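PDB 3IEG: DnaJ homolog subfamily C member 3 from Mus musculus, which acts as a co-chaperone in the unfolded protein response, binding misfolded proteins, stimulating the ATPase activity of HSC70 and restraining the GCN2 kinase. Local coordinates for residues A[24-29]-A[44-49]; A[61-66]-A[71-76]; A[205-210]-A[229-234]. All blocks are in the same frame, centred on the assembly; numbering follows the deposited sequence.

Contact 1: residues A[24-29]-A[44-49]; sequences SQFHAA and ATVFLA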
# COMPACT_ATOMS: atom_id res chain seq x y z
N SER A 24 13.59 -11.89 -30.67
CA SER A 24 14.30 -13.15 -30.83
C SER A 24 15.47 -13.01 -31.82
O SER A 24 16.58 -13.47 -31.55
CB SER A 24 13.33 -14.24 -31.30
OG SER A 24 13.57 -15.48 -30.65
N GLN A 25 15.21 -12.33 -32.93
CA GLN A 25 16.21 -12.08 -33.96
C GLN A 25 17.35 -11.19 -33.46
O GLN A 25 18.53 -11.45 -33.74
CB GLN A 25 15.56 -11.41 -35.17
CG GLN A 25 14.61 -12.29 -35.97
CD GLN A 25 15.28 -13.54 -36.52
OE1 GLN A 25 14.78 -14.65 -36.36
NE2 GLN A 25 16.43 -13.37 -37.16
N PHE A 26 17.00 -10.14 -32.73
CA PHE A 26 17.99 -9.22 -32.19
C PHE A 26 18.82 -9.87 -31.08
O PHE A 26 20.00 -9.55 -30.94
CB PHE A 26 17.34 -7.91 -31.73
CG PHE A 26 16.72 -7.10 -32.85
CD1 PHE A 26 15.58 -6.33 -32.61
CD2 PHE A 26 17.26 -7.10 -34.13
CE1 PHE A 26 15.01 -5.56 -33.64
CE2 PHE A 26 16.70 -6.35 -35.17
CZ PHE A 26 15.57 -5.58 -34.92
N HIS A 27 18.21 -10.78 -30.31
CA HIS A 27 18.94 -11.62 -29.35
C HIS A 27 20.00 -12.46 -30.06
O HIS A 27 21.17 -12.48 -29.67
CB HIS A 27 17.98 -12.55 -28.60
CG HIS A 27 17.56 -12.05 -27.25
ND1 HIS A 27 16.24 -11.96 -26.87
CD2 HIS A 27 18.29 -11.62 -26.19
CE1 HIS A 27 16.16 -11.49 -25.63
NE2 HIS A 27 17.39 -11.27 -25.20
N ALA A 28 19.58 -13.14 -31.12
CA ALA A 28 20.43 -13.98 -31.94
C ALA A 28 21.58 -13.18 -32.51
O ALA A 28 22.71 -13.65 -32.53
CB ALA A 28 19.62 -14.62 -33.07
N ALA A 29 21.27 -11.97 -32.97
CA ALA A 29 22.28 -11.08 -33.53
C ALA A 29 23.31 -10.69 -32.46
O ALA A 29 24.52 -10.76 -32.70
CB ALA A 29 21.63 -9.85 -34.13
N ALA A 44 17.11 -2.88 -27.97
CA ALA A 44 16.55 -1.91 -27.03
C ALA A 44 15.29 -1.22 -27.54
O ALA A 44 14.38 -0.93 -26.76
CB ALA A 44 17.59 -0.88 -26.62
N THR A 45 15.22 -0.95 -28.85
CA THR A 45 14.01 -0.33 -29.41
C THR A 45 12.83 -1.30 -29.32
O THR A 45 11.70 -0.86 -29.14
CB THR A 45 14.18 0.25 -30.84
OG1 THR A 45 14.52 -0.80 -31.75
CG2 THR A 45 15.28 1.29 -30.88
N VAL A 46 13.09 -2.60 -29.43
CA VAL A 46 12.04 -3.62 -29.21
C VAL A 46 11.52 -3.64 -27.77
O VAL A 46 10.32 -3.49 -27.56
CB VAL A 46 12.43 -5.06 -29.72
CG1 VAL A 46 11.47 -6.09 -29.22
CG2 VAL A 46 12.43 -5.09 -31.23
N PHE A 47 12.40 -3.80 -26.78
CA PHE A 47 12.01 -3.61 -25.37
C PHE A 47 11.25 -2.29 -25.16
O PHE A 47 10.26 -2.24 -24.42
CB PHE A 47 13.22 -3.67 -24.43
CG PHE A 47 13.81 -5.06 -24.24
CD1 PHE A 47 15.19 -5.26 -24.35
CD2 PHE A 47 13.00 -6.17 -23.94
CE1 PHE A 47 15.75 -6.54 -24.17
CE2 PHE A 47 13.56 -7.45 -23.77
CZ PHE A 47 14.95 -7.63 -23.88
N LEU A 48 11.69 -1.22 -25.82
CA LEU A 48 11.01 0.06 -25.67
C LEU A 48 9.58 -0.01 -26.20
O LEU A 48 8.66 0.47 -25.54
CB LEU A 48 11.81 1.19 -26.34
CG LEU A 48 12.56 2.20 -25.45
CD1 LEU A 48 12.62 1.80 -23.96
CD2 LEU A 48 13.95 2.52 -25.99
N ALA A 49 9.41 -0.64 -27.36
CA ALA A 49 8.09 -0.81 -27.97
C ALA A 49 7.14 -1.67 -27.12
O ALA A 49 5.96 -1.38 -27.03
CB ALA A 49 8.22 -1.37 -29.37
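At the seam between the first two tetratricopeptide repeats, Phe26 of helix 19-32 meets Val46 of helix 37-50, the pair whose CA atoms lie nearest across the two segments. The contact is small, burying 125 Å² in all, and consists of side-chain packing without a hydrogen bond across it. Methyl CG2 of Val46 comes up to the edge of the Phe26 ring, close to the ring plane, and lies 3.6 Å from Phe26 CE1; Phe26 CD1 shares the same methyl. Phe26 sets its CG trans to its own carbonyl carbon (chi1 -65°), which swings the ring over toward helix 37-50 and leaves one edge for the valine. The side chain of Val46 also packs on Leu14 of helix 2-15 and on Ala22 and Leu23 of helix 19-32. This is the usual inter-repeat packing of a TPR array, in which the first helix of TPR 2 rests against the helices of TPR 1; in this protein these two repeats carry the hydrophobic groove that binds misfolded proteins. At the next residue of each helix, His27 and Phe47 approach more loosely. Neither side chain sets out straight at the other helix, yet the rings converge, with His27 CE1 4.4 Å from Phe47 CZ and the two obliquely placed. Phe47 is backed by Ala55 and Asp59 of helix 53-66, and both Phe26 and His27 also touch Arg43.

Contact 2: residues A[61-66]-A[71-76]; sequences TKVIAL and TAARLQ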
# COMPACT_ATOMS: atom_id res chain seq x y z
N THR A 61 22.61 1.65 -22.40
CA THR A 61 23.92 2.04 -21.89
C THR A 61 25.06 1.22 -22.51
O THR A 61 26.19 1.70 -22.61
CB THR A 61 24.03 2.06 -20.32
OG1 THR A 61 24.78 0.93 -19.86
CG2 THR A 61 22.69 2.11 -19.65
N LYS A 62 24.77 0.00 -22.94
CA LYS A 62 25.77 -0.74 -23.68
C LYS A 62 26.12 -0.01 -24.98
O LYS A 62 27.29 0.19 -25.31
CB LYS A 62 25.29 -2.16 -23.97
CG LYS A 62 26.29 -3.01 -24.76
CD LYS A 62 27.51 -3.39 -23.95
CE LYS A 62 28.46 -4.23 -24.78
NZ LYS A 62 29.64 -4.66 -23.98
N VAL A 63 25.09 0.41 -25.72
CA VAL A 63 25.32 1.08 -26.99
C VAL A 63 26.18 2.31 -26.78
O VAL A 63 27.12 2.55 -27.52
CB VAL A 63 24.00 1.49 -27.66
CG1 VAL A 63 24.26 2.36 -28.90
CG2 VAL A 63 23.21 0.25 -28.04
N ILE A 64 25.85 3.08 -25.76
CA ILE A 64 26.55 4.30 -25.48
C ILE A 64 28.00 3.98 -25.13
O ILE A 64 28.91 4.64 -25.61
CB ILE A 64 25.83 5.09 -24.39
CG1 ILE A 64 24.48 5.56 -24.93
CG2 ILE A 64 26.65 6.28 -23.92
CD1 ILE A 64 23.43 5.73 -23.88
N ALA A 65 28.21 2.95 -24.32
CA ALA A 65 29.56 2.52 -23.98
C ALA A 65 30.40 2.23 -25.23
O ALA A 65 31.57 2.60 -25.30
CB ALA A 65 29.53 1.31 -23.05
N LEU A 66 29.78 1.60 -26.23
CA LEU A 66 30.45 1.25 -27.48
C LEU A 66 30.56 2.41 -28.46
O LEU A 66 31.49 2.47 -29.26
CB LEU A 66 29.71 0.11 -28.17
CG LEU A 66 29.82 -1.28 -27.57
CD1 LEU A 66 28.76 -2.18 -28.17
CD2 LEU A 66 31.21 -1.87 -27.79
N THR A 71 23.74 9.41 -30.87
CA THR A 71 22.83 10.31 -30.20
C THR A 71 21.44 9.73 -29.85
O THR A 71 20.93 9.96 -28.76
CB THR A 71 22.83 11.72 -30.84
OG1 THR A 71 21.49 12.22 -30.96
CG2 THR A 71 23.53 11.71 -32.19
N ALA A 72 20.86 8.95 -30.76
CA ALA A 72 19.51 8.39 -30.56
C ALA A 72 19.36 7.52 -29.31
O ALA A 72 18.36 7.60 -28.62
CB ALA A 72 19.05 7.62 -31.79
N ALA A 73 20.37 6.72 -29.02
CA ALA A 73 20.35 5.84 -27.86
C ALA A 73 20.47 6.61 -26.56
O ALA A 73 19.84 6.26 -25.56
CB ALA A 73 21.44 4.80 -27.96
N ARG A 74 21.28 7.67 -26.58
CA ARG A 74 21.46 8.50 -25.40
C ARG A 74 20.19 9.30 -25.13
O ARG A 74 19.79 9.45 -23.98
CB ARG A 74 22.68 9.41 -25.54
CG ARG A 74 22.94 10.26 -24.31
CD ARG A 74 24.19 11.10 -24.39
NE ARG A 74 25.33 10.42 -23.77
CZ ARG A 74 26.45 10.15 -24.42
NH1 ARG A 74 26.57 10.52 -25.68
NH2 ARG A 74 27.44 9.52 -23.82
N LEU A 75 19.55 9.80 -26.18
CA LEU A 75 18.29 10.49 -25.97
C LEU A 75 17.29 9.58 -25.25
O LEU A 75 16.65 10.00 -24.28
CB LEU A 75 17.72 11.01 -27.28
CG LEU A 75 16.34 11.69 -27.18
CD1 LEU A 75 16.39 12.94 -26.32
CD2 LEU A 75 15.79 12.02 -28.55
N GLN A 76 17.20 8.32 -25.69
CA GLN A 76 16.28 7.36 -25.08
C GLN A 76 16.59 7.09 -23.61
O GLN A 76 15.69 7.05 -22.77
CB GLN A 76 16.23 6.04 -25.89
CG GLN A 76 15.59 6.14 -27.29
CD GLN A 76 14.25 6.86 -27.30
OE1 GLN A 76 13.43 6.69 -26.40
NE2 GLN A 76 14.02 7.67 -28.32
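Val63 is the first residue of 61-66 to meet the facing helix: its CG1 packs on the methyl of Ala73, 3.8 Å from Ala73 CB. Holding CG1 opposite the backbone N (chi1 172°) turns that branch to the alanine, and the side chain is also flanked by Tyr40 and Tyr41 of helix 37-50. The next residue, Ile64, makes the broader contact and sends its two branches to different parts of the partner. Its CG1-CD1 arm leans on the backbone of 71-76, with Ile64 CD1 3.7 Å from Arg74 CA and 4.0 Å from Ala73 O. On the other branch, Ile64 CG2 sits over one face of the Arg74 guanidinium, nearest to NH2, with Arg74 CZ 3.9 Å from Ile64 CG2. Arg74 reaches this place by running extended through chi1 and chi2 and then turning about the CG-CD bond (chi3 -95°), so that its chain crosses that of Ile64 at about a right angle. NH1 is hydrogen-bonded to the carbonyl O of Met68 in the connecting turn, and NE makes a long, weak ion pair with Asp93 OD1. An alanine in place of Ile64 would probably uncover that face of the guanidinium and open a gap beside the Arg74 backbone, leaving the arginine freer to shift. The axes of the two segments pass 8.9 Å apart at 140°, antiparallel in sense but well splayed, and four residues separate them. Such a tight hand-over, from the second helix of one repeat to the first helix of the next, is typical of tetratricopeptide repeats, here TPR 2 leading into TPR 3.

Contact 3: residues A[205-210]-A[229-234]; sequences ELSLSE and KQVKKL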
# COMPACT_ATOMS: atom_id res chain seq x y z
N GLU A 205 -4.25 -9.06 10.92
CA GLU A 205 -4.07 -10.11 9.93
C GLU A 205 -3.19 -9.70 8.75
O GLU A 205 -2.26 -10.42 8.38
CB GLU A 205 -5.41 -10.63 9.45
CG GLU A 205 -5.31 -12.01 8.85
CD GLU A 205 -6.62 -12.50 8.30
OE1 GLU A 205 -6.83 -13.74 8.33
OE2 GLU A 205 -7.44 -11.66 7.85
N LEU A 206 -3.48 -8.55 8.15
CA LEU A 206 -2.68 -8.02 7.05
C LEU A 206 -1.27 -7.69 7.53
O LEU A 206 -0.31 -7.98 6.82
CB LEU A 206 -3.32 -6.77 6.43
CG LEU A 206 -4.65 -6.99 5.67
CD1 LEU A 206 -5.43 -5.67 5.53
CD2 LEU A 206 -4.44 -7.69 4.30
N SER A 207 -1.16 -7.14 8.74
CA SER A 207 0.13 -6.93 9.40
C SER A 207 0.96 -8.22 9.40
O SER A 207 2.14 -8.20 9.03
CB SER A 207 -0.07 -6.41 10.82
OG SER A 207 1.16 -6.15 11.49
N LEU A 208 0.34 -9.33 9.78
CA LEU A 208 1.01 -10.63 9.86
C LEU A 208 1.52 -11.08 8.49
O LEU A 208 2.69 -11.44 8.36
CB LEU A 208 0.07 -11.69 10.43
CG LEU A 208 0.53 -12.89 11.28
CD1 LEU A 208 -0.49 -14.04 11.17
CD2 LEU A 208 1.93 -13.39 10.98
N SER A 209 0.64 -11.08 7.49
CA SER A 209 1.01 -11.59 6.17
C SER A 209 1.95 -10.62 5.46
O SER A 209 2.69 -11.01 4.56
CB SER A 209 -0.23 -11.85 5.30
OG SER A 209 -0.87 -10.64 4.97
N GLU A 210 1.91 -9.37 5.88
CA GLU A 210 2.80 -8.39 5.34
C GLU A 210 4.21 -8.56 5.91
O GLU A 210 5.19 -8.40 5.19
CB GLU A 210 2.27 -6.98 5.60
CG GLU A 210 2.68 -5.99 4.55
CD GLU A 210 2.17 -6.34 3.15
OE1 GLU A 210 2.84 -5.94 2.17
OE2 GLU A 210 1.13 -7.00 3.02
N LYS A 229 6.98 -12.15 15.79
CA LYS A 229 6.68 -12.87 17.02
C LYS A 229 5.53 -12.22 17.78
O LYS A 229 4.69 -12.91 18.35
CB LYS A 229 7.92 -13.02 17.90
CG LYS A 229 9.06 -13.76 17.21
CD LYS A 229 10.08 -14.31 18.18
CE LYS A 229 10.96 -13.25 18.80
NZ LYS A 229 12.13 -13.88 19.50
N GLN A 230 5.50 -10.89 17.75
CA GLN A 230 4.45 -10.11 18.41
C GLN A 230 3.10 -10.25 17.71
O GLN A 230 2.12 -10.60 18.36
CB GLN A 230 4.85 -8.64 18.53
CG GLN A 230 3.75 -7.72 19.03
CD GLN A 230 3.45 -7.87 20.52
OE1 GLN A 230 4.06 -8.70 21.20
NE2 GLN A 230 2.53 -7.07 21.03
N VAL A 231 3.04 -10.00 16.40
CA VAL A 231 1.77 -10.14 15.68
C VAL A 231 1.30 -11.57 15.66
O VAL A 231 0.12 -11.81 15.82
CB VAL A 231 1.76 -9.62 14.19
CG1 VAL A 231 0.90 -8.39 14.04
CG2 VAL A 231 3.17 -9.44 13.62
N LYS A 232 2.21 -12.52 15.46
CA LYS A 232 1.85 -13.94 15.41
C LYS A 232 1.04 -14.32 16.66
O LYS A 232 -0.07 -14.85 16.54
CB LYS A 232 3.07 -14.84 15.25
CG LYS A 232 2.78 -16.18 14.61
CD LYS A 232 3.96 -17.12 14.79
CE LYS A 232 3.57 -18.58 14.71
NZ LYS A 232 3.43 -19.00 13.30
N LYS A 233 1.59 -13.99 17.83
CA LYS A 233 0.92 -14.21 19.12
C LYS A 233 -0.39 -13.43 19.25
O LYS A 233 -1.43 -14.01 19.57
CB LYS A 233 1.84 -13.82 20.28
CG LYS A 233 2.92 -14.85 20.64
CD LYS A 233 3.89 -14.29 21.70
CE LYS A 233 3.16 -13.97 23.02
NZ LYS A 233 4.12 -13.67 24.11
N LEU A 234 -0.33 -12.13 19.01
CA LEU A 234 -1.50 -11.29 19.12
C LEU A 234 -2.60 -11.77 18.18
O LEU A 234 -3.78 -11.71 18.52
CB LEU A 234 -1.13 -9.85 18.80
CG LEU A 234 -2.03 -8.68 19.23
CD1 LEU A 234 -2.92 -8.26 18.10
CD2 LEU A 234 -2.83 -8.94 20.53
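Ser207 and Val231 point at each other across the gap, while Leu208 and Lys232 meet beside them. The branch CG1 of Val231 lies against the serine side chain, 3.4 Å from Ser207 OG and 3.9 Å from Ser207 CB. With OG opposite the backbone N (chi1 -178°), the hydroxyl is turned to the side of the valine, yet its polar partners lie beyond the two segments: it is hydrogen-bonded to Ser195 O and to His227 NE2, so the valine meets a hydroxyl already engaged. Val231 also packs on Tyr199 of helix 188-201. Leu208 reaches the other helix from beside the serine, its CG 4.5 Å from Lys232 CA, so it meets the lysine at its backbone end. The rest of Lys232 leads away, and its NZ is hydrogen-bonded to Tyr228 OH. The same leucine also touches Tyr228 and Asn235. The segment axes cross at 138° with a closest approach of 9.3 Å. Packing of this kind, with helix 204-217 of TPR 6 laid against the following helix 222-246 in a splayed antiparallel sense, is typical of stacked helical hairpins in a tetratricopeptide repeat superhelix.

All three contacts join successive parts of the TPR array and follow one another along the chain. Contacts 1 and 2 are neighbours, their centres 15 Å apart: helices 37-50 and 53-66 follow each other in TPR 2, so contact 1 links that repeat back to TPR 1. They touch directly where Leu48 CD2 packs on Gln76 CG at 4.2 Å. The groove for misfolded proteins lies within TPR 1 and TPR 2, the repeats joined by contact 1; contact 2 connects the second of them to TPR 3. Contact 3 is remote, its centre 45 Å from that of contact 1 and 48 Å from that of contact 2, on the opposite side of the chain's centre from contact 2.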